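Long-range contacts in ATP phosphoribosyltransferase regulatory subunit (Thermotoga maritima, PDB 1USY), which is probably required for the first step of histidine biosynthesis and may allow histidine to feedback-regulate ATP phosphoribosyltransferase: residues V73-F78 and G94-P99; L249-G254 and G266-E271. All blocks are in the same frame, centred on the assembly; numbering follows the deposited sequence.

Contact 1 (V73-F78 and G94-P99)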
ATOM      1  N   VAL B  73     -29.532   4.092 -18.203  1.00 18.94           N
ATOM      2  CA  VAL B  73     -28.268   3.669 -18.820  1.00 17.76           C
ATOM      3  C   VAL B  73     -28.129   2.178 -19.041  1.00 22.16           C
ATOM      4  O   VAL B  73     -28.774   1.383 -18.363  1.00 26.78           O
ATOM      5  CB  VAL B  73     -27.027   4.118 -17.998  1.00 14.50           C
ATOM      6  CG1 VAL B  73     -26.940   5.638 -17.960  1.00 10.59           C
ATOM      7  CG2 VAL B  73     -27.015   3.477 -16.594  1.00  9.15           C
ATOM      8  N   TRP B  74     -27.281   1.818 -20.003  1.00 23.02           N
ATOM      9  CA  TRP B  74     -26.780   0.454 -20.145  1.00 20.86           C
ATOM     10  C   TRP B  74     -25.283   0.497 -20.008  1.00 18.02           C
ATOM     11  O   TRP B  74     -24.650   1.505 -20.345  1.00 23.04           O
ATOM     12  CB  TRP B  74     -27.186  -0.181 -21.487  1.00 20.80           C
ATOM     13  CG  TRP B  74     -26.501   0.391 -22.646  1.00 17.80           C
ATOM     14  CD1 TRP B  74     -26.913   1.445 -23.405  1.00 24.29           C
ATOM     15  CD2 TRP B  74     -25.271  -0.045 -23.213  1.00 18.02           C
ATOM     16  NE1 TRP B  74     -26.015   1.696 -24.419  1.00 20.76           N
ATOM     17  CE2 TRP B  74     -24.991   0.798 -24.324  1.00 19.41           C
ATOM     18  CE3 TRP B  74     -24.366  -1.061 -22.905  1.00 17.29           C
ATOM     19  CZ2 TRP B  74     -23.836   0.657 -25.111  1.00 22.82           C
ATOM     20  CZ3 TRP B  74     -23.211  -1.186 -23.676  1.00 15.86           C
ATOM     21  CH2 TRP B  74     -22.952  -0.334 -24.762  1.00 14.71           C
ATOM     22  N   TYR B  75     -24.712  -0.592 -19.508  1.00 20.83           N
ATOM     23  CA  TYR B  75     -23.270  -0.715 -19.389  1.00 15.50           C
ATOM     24  C   TYR B  75     -22.779  -2.072 -19.897  1.00 17.76           C
ATOM     25  O   TYR B  75     -23.609  -2.965 -20.198  1.00 19.05           O
ATOM     26  CB  TYR B  75     -22.829  -0.461 -17.946  1.00 18.04           C
ATOM     27  CG  TYR B  75     -23.516  -1.348 -16.949  1.00 26.79           C
ATOM     28  CD1 TYR B  75     -23.060  -2.644 -16.708  1.00 26.60           C
ATOM     29  CD2 TYR B  75     -24.645  -0.907 -16.252  1.00 31.32           C
ATOM     30  CE1 TYR B  75     -23.700  -3.472 -15.808  1.00 26.39           C
ATOM     31  CE2 TYR B  75     -25.291  -1.738 -15.331  1.00 30.83           C
ATOM     32  CZ  TYR B  75     -24.799  -3.018 -15.123  1.00 33.39           C
ATOM     33  OH  TYR B  75     -25.400  -3.863 -14.219  1.00 42.16           O
ATOM     34  N   ALA B  76     -21.442  -2.195 -19.987  1.00 11.78           N
ATOM     35  CA  ALA B  76     -20.702  -3.361 -20.453  1.00  8.86           C
ATOM     36  C   ALA B  76     -19.242  -3.254 -20.027  1.00 12.86           C
ATOM     37  O   ALA B  76     -18.384  -2.676 -20.746  1.00 17.71           O
ATOM     38  CB  ALA B  76     -20.790  -3.511 -22.026  1.00  8.84           C
ATOM     39  N   ASP B  77     -18.946  -3.815 -18.862  1.00 15.17           N
ATOM     40  CA  ASP B  77     -17.605  -3.805 -18.317  1.00 13.72           C
ATOM     41  C   ASP B  77     -17.392  -4.869 -17.228  1.00 21.42           C
ATOM     42  O   ASP B  77     -18.295  -5.639 -16.850  1.00 22.65           O
ATOM     43  CB  ASP B  77     -17.302  -2.421 -17.756  1.00 18.07           C
ATOM     44  CG  ASP B  77     -15.853  -1.969 -18.016  1.00 22.49           C
ATOM     45  OD1 ASP B  77     -15.668  -0.748 -18.134  1.00 30.26           O
ATOM     46  OD2 ASP B  77     -14.844  -2.717 -18.115  1.00 22.41           O
ATOM     47  N   PHE B  78     -16.174  -4.902 -16.721  1.00 17.77           N
ATOM     48  CA  PHE B  78     -15.834  -5.788 -15.660  1.00 19.70           C
ATOM     49  C   PHE B  78     -16.383  -5.263 -14.355  1.00 24.05           C
ATOM     50  O   PHE B  78     -16.404  -4.057 -14.150  1.00 17.72           O
ATOM     51  CB  PHE B  78     -14.335  -5.942 -15.614  1.00 16.49           C
ATOM     52  CG  PHE B  78     -13.796  -6.765 -16.742  1.00 15.45           C
ATOM     53  CD1 PHE B  78     -13.089  -6.182 -17.771  1.00  9.82           C
ATOM     54  CD2 PHE B  78     -14.043  -8.133 -16.793  1.00 15.24           C
ATOM     55  CE1 PHE B  78     -12.611  -6.981 -18.837  1.00 16.84           C
ATOM     56  CE2 PHE B  78     -13.558  -8.925 -17.841  1.00 13.80           C
ATOM     57  CZ  PHE B  78     -12.854  -8.361 -18.852  1.00  9.66           C
ATOM     58  N   GLY B  94     -25.452  -4.718 -18.446  1.00 21.84           N
ATOM     59  CA  GLY B  94     -26.564  -4.304 -17.610  1.00 17.14           C
ATOM     60  C   GLY B  94     -27.306  -3.020 -17.883  1.00 17.71           C
ATOM     61  O   GLY B  94     -26.923  -2.196 -18.716  1.00 18.36           O
ATOM     62  N   LEU B  95     -28.414  -2.869 -17.176  1.00 16.54           N
ATOM     63  CA  LEU B  95     -29.285  -1.720 -17.347  1.00 14.24           C
ATOM     64  C   LEU B  95     -29.536  -1.143 -15.981  1.00 17.19           C
ATOM     65  O   LEU B  95     -29.371  -1.803 -14.962  1.00 20.85           O
ATOM     66  CB  LEU B  95     -30.614  -2.098 -17.988  1.00  8.98           C
ATOM     67  CG  LEU B  95     -30.609  -3.009 -19.206  1.00 17.82           C
ATOM     68  CD1 LEU B  95     -32.030  -3.572 -19.517  1.00 17.64           C
ATOM     69  CD2 LEU B  95     -30.014  -2.269 -20.402  1.00 15.26           C
ATOM     70  N   GLU B  96     -29.958   0.107 -15.976  1.00 22.33           N
ATOM     71  CA  GLU B  96     -30.240   0.837 -14.770  1.00 24.80           C
ATOM     72  C   GLU B  96     -31.214   1.967 -15.149  1.00 23.37           C
ATOM     73  O   GLU B  96     -30.883   2.812 -15.983  1.00 27.80           O
ATOM     74  CB  GLU B  96     -28.914   1.368 -14.250  1.00 25.19           C
ATOM     75  CG  GLU B  96     -28.732   1.289 -12.757  1.00 36.03           C
ATOM     76  CD  GLU B  96     -28.879  -0.109 -12.200  1.00 41.31           C
ATOM     77  OE1 GLU B  96     -29.886  -0.325 -11.508  1.00 44.87           O
ATOM     78  OE2 GLU B  96     -27.985  -0.971 -12.405  1.00 47.85           O
ATOM     79  N   LYS B  97     -32.432   1.942 -14.599  1.00 22.96           N
ATOM     80  CA  LYS B  97     -33.385   3.067 -14.725  1.00 19.57           C
ATOM     81  C   LYS B  97     -33.754   3.670 -13.355  1.00 20.04           C
ATOM     82  O   LYS B  97     -34.358   3.019 -12.514  1.00 24.67           O
ATOM     83  CB  LYS B  97     -34.638   2.658 -15.484  1.00 15.66           C
ATOM     84  CG  LYS B  97     -35.812   3.577 -15.268  1.00 18.45           C
ATOM     85  CD  LYS B  97     -36.211   4.413 -16.477  1.00 24.83           C
ATOM     86  CE  LYS B  97     -37.398   5.329 -16.067  1.00 26.88           C
ATOM     87  NZ  LYS B  97     -37.971   6.186 -17.114  1.00 25.85           N
ATOM     88  N   VAL B  98     -33.341   4.906 -13.125  1.00 23.88           N
ATOM     89  CA  VAL B  98     -33.667   5.607 -11.894  1.00 23.96           C
ATOM     90  C   VAL B  98     -34.140   6.982 -12.311  1.00 27.68           C
ATOM     91  O   VAL B  98     -33.342   7.747 -12.871  1.00 24.58           O
ATOM     92  CB  VAL B  98     -32.437   5.824 -10.980  1.00 23.51           C
ATOM     93  CG1 VAL B  98     -32.849   6.480  -9.666  1.00 24.67           C
ATOM     94  CG2 VAL B  98     -31.681   4.527 -10.740  1.00 25.29           C
ATOM     95  N   PRO B  99     -35.396   7.328 -12.020  1.00 27.26           N
ATOM     96  CA  PRO B  99     -36.312   6.580 -11.162  1.00 25.86           C
ATOM     97  C   PRO B  99     -37.267   5.649 -11.902  1.00 26.97           C
ATOM     98  O   PRO B  99     -37.657   5.905 -13.048  1.00 29.94           O
ATOM     99  CB  PRO B  99     -37.121   7.683 -10.471  1.00 27.38           C
ATOM    100  CG  PRO B  99     -36.678   8.989 -11.131  1.00 28.44           C
ATOM    101  CD  PRO B  99     -35.998   8.610 -12.430  1.00 30.93           C
TER
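Y75 lays its ring over the backbone of G94, and V73 and W74 continue the pairing against E96 and L95, so that strands 71-83 and 86-98 form an antiparallel hairpin. Backbone hydrogen bonds come in two pairs. V73 N gives to E96 O at 2.9 Å while E96 N returns a bond to V73 O at 3.0 Å; Y75 N gives to G94 O at 2.8 Å, and G94 N returns a bond to Y75 O. Between them W74 and L95 form a non-hydrogen-bonded pair, and the CA-H groups of both point at carbonyl oxygens of the facing strand.

The aromatic contact is a CH-pi interaction: G94 CA lies 3.6 Å from the centroid of the Y75 ring, over one face and shifted toward the rim near CZ. With CG between the backbone N and the carbonyl carbon (chi1 55°), the ring turns across the facing strand, and a beta carbon at G94 would run into it. The same ring stacks with F54.

Apolar contacts fall on both faces of the sheet. V73 CG2 meets E96 CB at 3.7 Å on the side of Y75, whereas W74 CB touches L95 CD2 at 3.7 Å on the side covered by helix 6-16.

The polar ends reach neighbouring strands of the sheet by hydrogen bonds, Y75 OH with S267 OG and E96 OE1 with Y256 OH. An alanine in place of Y75 would probably uncover G94 and leave the S267 hydroxyl without this mate. The contact thus combines backbone pairing with buried polar tips that tie the hairpin to the next strands of the sheet.

Contact 2 (L249-G254 and G266-E271)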
ATOM      1  N   LEU B 249     -26.042 -19.651 -13.147  1.00 24.97           N
ATOM      2  CA  LEU B 249     -26.783 -18.417 -12.955  1.00 25.99           C
ATOM      3  C   LEU B 249     -26.209 -17.430 -13.932  1.00 28.19           C
ATOM      4  O   LEU B 249     -25.006 -17.213 -13.962  1.00 32.15           O
ATOM      5  CB  LEU B 249     -26.523 -17.883 -11.554  1.00 28.13           C
ATOM      6  CG  LEU B 249     -27.498 -16.958 -10.806  1.00 34.08           C
ATOM      7  CD1 LEU B 249     -26.898 -16.546  -9.448  1.00 40.32           C
ATOM      8  CD2 LEU B 249     -27.845 -15.717 -11.556  1.00 39.13           C
ATOM      9  N   VAL B 250     -27.070 -16.783 -14.694  1.00 29.25           N
ATOM     10  CA  VAL B 250     -26.638 -16.095 -15.908  1.00 28.70           C
ATOM     11  C   VAL B 250     -27.021 -14.601 -15.896  1.00 24.27           C
ATOM     12  O   VAL B 250     -26.454 -13.807 -16.617  1.00 20.77           O
ATOM     13  CB  VAL B 250     -27.199 -16.903 -17.095  1.00 28.75           C
ATOM     14  CG1 VAL B 250     -27.793 -16.050 -18.168  1.00 31.53           C
ATOM     15  CG2 VAL B 250     -26.127 -17.846 -17.601  1.00 24.96           C
ATOM     16  N   ALA B 251     -27.944 -14.226 -15.021  1.00 18.11           N
ATOM     17  CA  ALA B 251     -28.467 -12.874 -14.984  1.00 19.26           C
ATOM     18  C   ALA B 251     -29.155 -12.674 -13.638  1.00 16.36           C
ATOM     19  O   ALA B 251     -29.559 -13.640 -13.014  1.00 23.30           O
ATOM     20  CB  ALA B 251     -29.447 -12.682 -16.142  1.00 13.70           C
ATOM     21  N   ALA B 252     -29.239 -11.439 -13.163  1.00 21.81           N
ATOM     22  CA  ALA B 252     -29.886 -11.105 -11.877  1.00 20.00           C
ATOM     23  C   ALA B 252     -30.112  -9.624 -11.888  1.00 25.43           C
ATOM     24  O   ALA B 252     -29.260  -8.888 -12.417  1.00 27.75           O
ATOM     25  CB  ALA B 252     -29.032 -11.470 -10.675  1.00 24.81           C
ATOM     26  N   GLY B 253     -31.253  -9.211 -11.321  1.00 19.23           N
ATOM     27  CA  GLY B 253     -31.644  -7.831 -11.231  1.00 22.69           C
ATOM     28  C   GLY B 253     -32.767  -7.603 -10.250  1.00 22.15           C
ATOM     29  O   GLY B 253     -33.031  -8.470  -9.437  1.00 21.78           O
ATOM     30  N   GLY B 254     -33.390  -6.423 -10.284  1.00 16.59           N
ATOM     31  CA  GLY B 254     -34.507  -6.156  -9.399  1.00 12.36           C
ATOM     32  C   GLY B 254     -34.818  -4.719  -9.085  1.00 16.15           C
ATOM     33  O   GLY B 254     -34.084  -3.818  -9.429  1.00 16.13           O
ATOM     34  N   GLY B 266     -30.641  -4.588 -13.830  1.00 25.44           N
ATOM     35  CA  GLY B 266     -30.465  -5.966 -14.198  1.00 24.39           C
ATOM     36  C   GLY B 266     -29.091  -6.054 -14.794  1.00 27.13           C
ATOM     37  O   GLY B 266     -28.603  -5.097 -15.364  1.00 25.41           O
ATOM     38  N   SER B 267     -28.509  -7.239 -14.672  1.00 30.74           N
ATOM     39  CA  SER B 267     -27.152  -7.548 -15.047  1.00 30.30           C
ATOM     40  C   SER B 267     -27.174  -8.875 -15.758  1.00 31.44           C
ATOM     41  O   SER B 267     -27.922  -9.786 -15.374  1.00 32.60           O
ATOM     42  CB  SER B 267     -26.318  -7.746 -13.776  1.00 32.18           C
ATOM     43  OG  SER B 267     -25.480  -6.638 -13.533  1.00 37.55           O
ATOM     44  N   ILE B 268     -26.313  -9.018 -16.754  1.00 26.55           N
ATOM     45  CA  ILE B 268     -26.004 -10.319 -17.270  1.00 17.94           C
ATOM     46  C   ILE B 268     -24.529 -10.638 -17.096  1.00 23.90           C
ATOM     47  O   ILE B 268     -23.661  -9.767 -17.307  1.00 22.44           O
ATOM     48  CB  ILE B 268     -26.344 -10.405 -18.727  1.00 22.64           C
ATOM     49  CG1 ILE B 268     -27.839 -10.386 -18.940  1.00 19.60           C
ATOM     50  CG2 ILE B 268     -25.717 -11.673 -19.345  1.00 23.89           C
ATOM     51  CD1 ILE B 268     -28.193  -9.963 -20.303  1.00 19.89           C
ATOM     52  N   PHE B 269     -24.259 -11.902 -16.757  1.00 22.51           N
ATOM     53  CA  PHE B 269     -22.898 -12.437 -16.671  1.00 27.00           C
ATOM     54  C   PHE B 269     -22.426 -13.242 -17.902  1.00 30.17           C
ATOM     55  O   PHE B 269     -22.894 -14.360 -18.134  1.00 34.37           O
ATOM     56  CB  PHE B 269     -22.764 -13.259 -15.390  1.00 24.06           C
ATOM     57  CG  PHE B 269     -23.531 -12.687 -14.209  1.00 26.91           C
ATOM     58  CD1 PHE B 269     -23.128 -11.496 -13.598  1.00 23.12           C
ATOM     59  CD2 PHE B 269     -24.665 -13.357 -13.699  1.00 30.88           C
ATOM     60  CE1 PHE B 269     -23.832 -10.947 -12.484  1.00 22.24           C
ATOM     61  CE2 PHE B 269     -25.392 -12.845 -12.592  1.00 24.05           C
ATOM     62  CZ  PHE B 269     -24.963 -11.608 -11.982  1.00 31.32           C
ATOM     63  N   LEU B 270     -21.545 -12.677 -18.728  1.00 29.37           N
ATOM     64  CA  LEU B 270     -20.873 -13.517 -19.712  1.00 35.38           C
ATOM     65  C   LEU B 270     -19.639 -14.013 -18.987  1.00 40.64           C
ATOM     66  O   LEU B 270     -19.197 -15.132 -19.167  1.00 42.43           O
ATOM     67  CB  LEU B 270     -20.431 -12.709 -20.931  1.00 37.54           C
ATOM     68  CG  LEU B 270     -21.283 -11.726 -21.720  1.00 30.72           C
ATOM     69  CD1 LEU B 270     -20.373 -11.266 -22.815  1.00 30.59           C
ATOM     70  CD2 LEU B 270     -22.584 -12.339 -22.316  1.00 27.35           C
ATOM     71  N   GLU B 271     -19.069 -13.098 -18.198  1.00 50.20           N
ATOM     72  CA  GLU B 271     -18.116 -13.352 -17.108  1.00 54.34           C
ATOM     73  C   GLU B 271     -16.790 -13.999 -17.483  1.00 53.46           C
ATOM     74  O   GLU B 271     -16.459 -14.108 -18.674  1.00 55.77           O
ATOM     75  CB  GLU B 271     -18.807 -14.116 -15.964  1.00 57.04           C
ATOM     76  CG  GLU B 271     -19.739 -13.238 -15.164  1.00 64.92           C
ATOM     77  CD  GLU B 271     -19.730 -13.553 -13.683  1.00 76.67           C
ATOM     78  OE1 GLU B 271     -19.882 -12.601 -12.865  1.00 82.62           O
ATOM     79  OE2 GLU B 271     -19.583 -14.747 -13.332  1.00 81.54           O
TER
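The F269 ring takes L249 at its edge, where L249 CD2 lies in the ring plane, 3.9 Å from F269 CE2. The two side chains meet obliquely, and L249 gets there with CG anti to the backbone N (chi1 -155°). From the facing strand the ring otherwise meets mainly backbone: F269 CD2 is 3.5 Å from V250 O, and CE2 comes near A251 N and CA. At its tip, F269 CZ approaches A252 CB at 4.3 Å. The ring therefore lies along the opposing strand from L249 to A252, and Q92 of strand 86-98 also touches the F269 side chain.

Three hydrogen bonds join the backbones. F269 N gives to V250 O at 2.9 Å. Farther along, A252 and S267 form a reciprocal pair, with A252 N bonded to S267 O and S267 N to A252 O. The non-hydrogen-bonded pairs on either side of it differ in kind. A251 CB packs on I268 CG1 at 4.0 Å, whereas G253 and G266 bring their CA atoms to 3.7 Å; a beta carbon on G253 would run into G266 CA.

On its other side, strand 248-257 pairs with strand 237-243, where V250 and A251 both face I241 in a classic beta bulge. A251 and I268 project to the face of the sheet covered by helix 103-120, meeting I113 there, with S116 also against I268 and A117 against V250. The opposite face carries A252 and S267, and S267 OG is hydrogen-bonded to Q92 of strand 86-98, the neighbour of strand 262-269 within the large mixed sheet.

Contact 1 and contact 2 are beta hairpins that lie side by side in one sheet, with centres about 12 Å apart. Strands 86-98 and 262-269 are the neighbours that join them, so the order across the sheet runs 71-83, 86-98, 262-269, 248-257. At this seam L95 N lies 2.9 Å from G266 O, a probable backbone hydrogen bond, and Y75 OH lies 2.9 Å from S267 OG, probably a second link made by side chains. Both hairpins fall within the histidyl-tRNA synthetase-like region. Neither supplies a residue to the bound-histidine pocket, which is made by K157, L159, I180, I184 and Y185, four of them on helices 159-168 and 174-185.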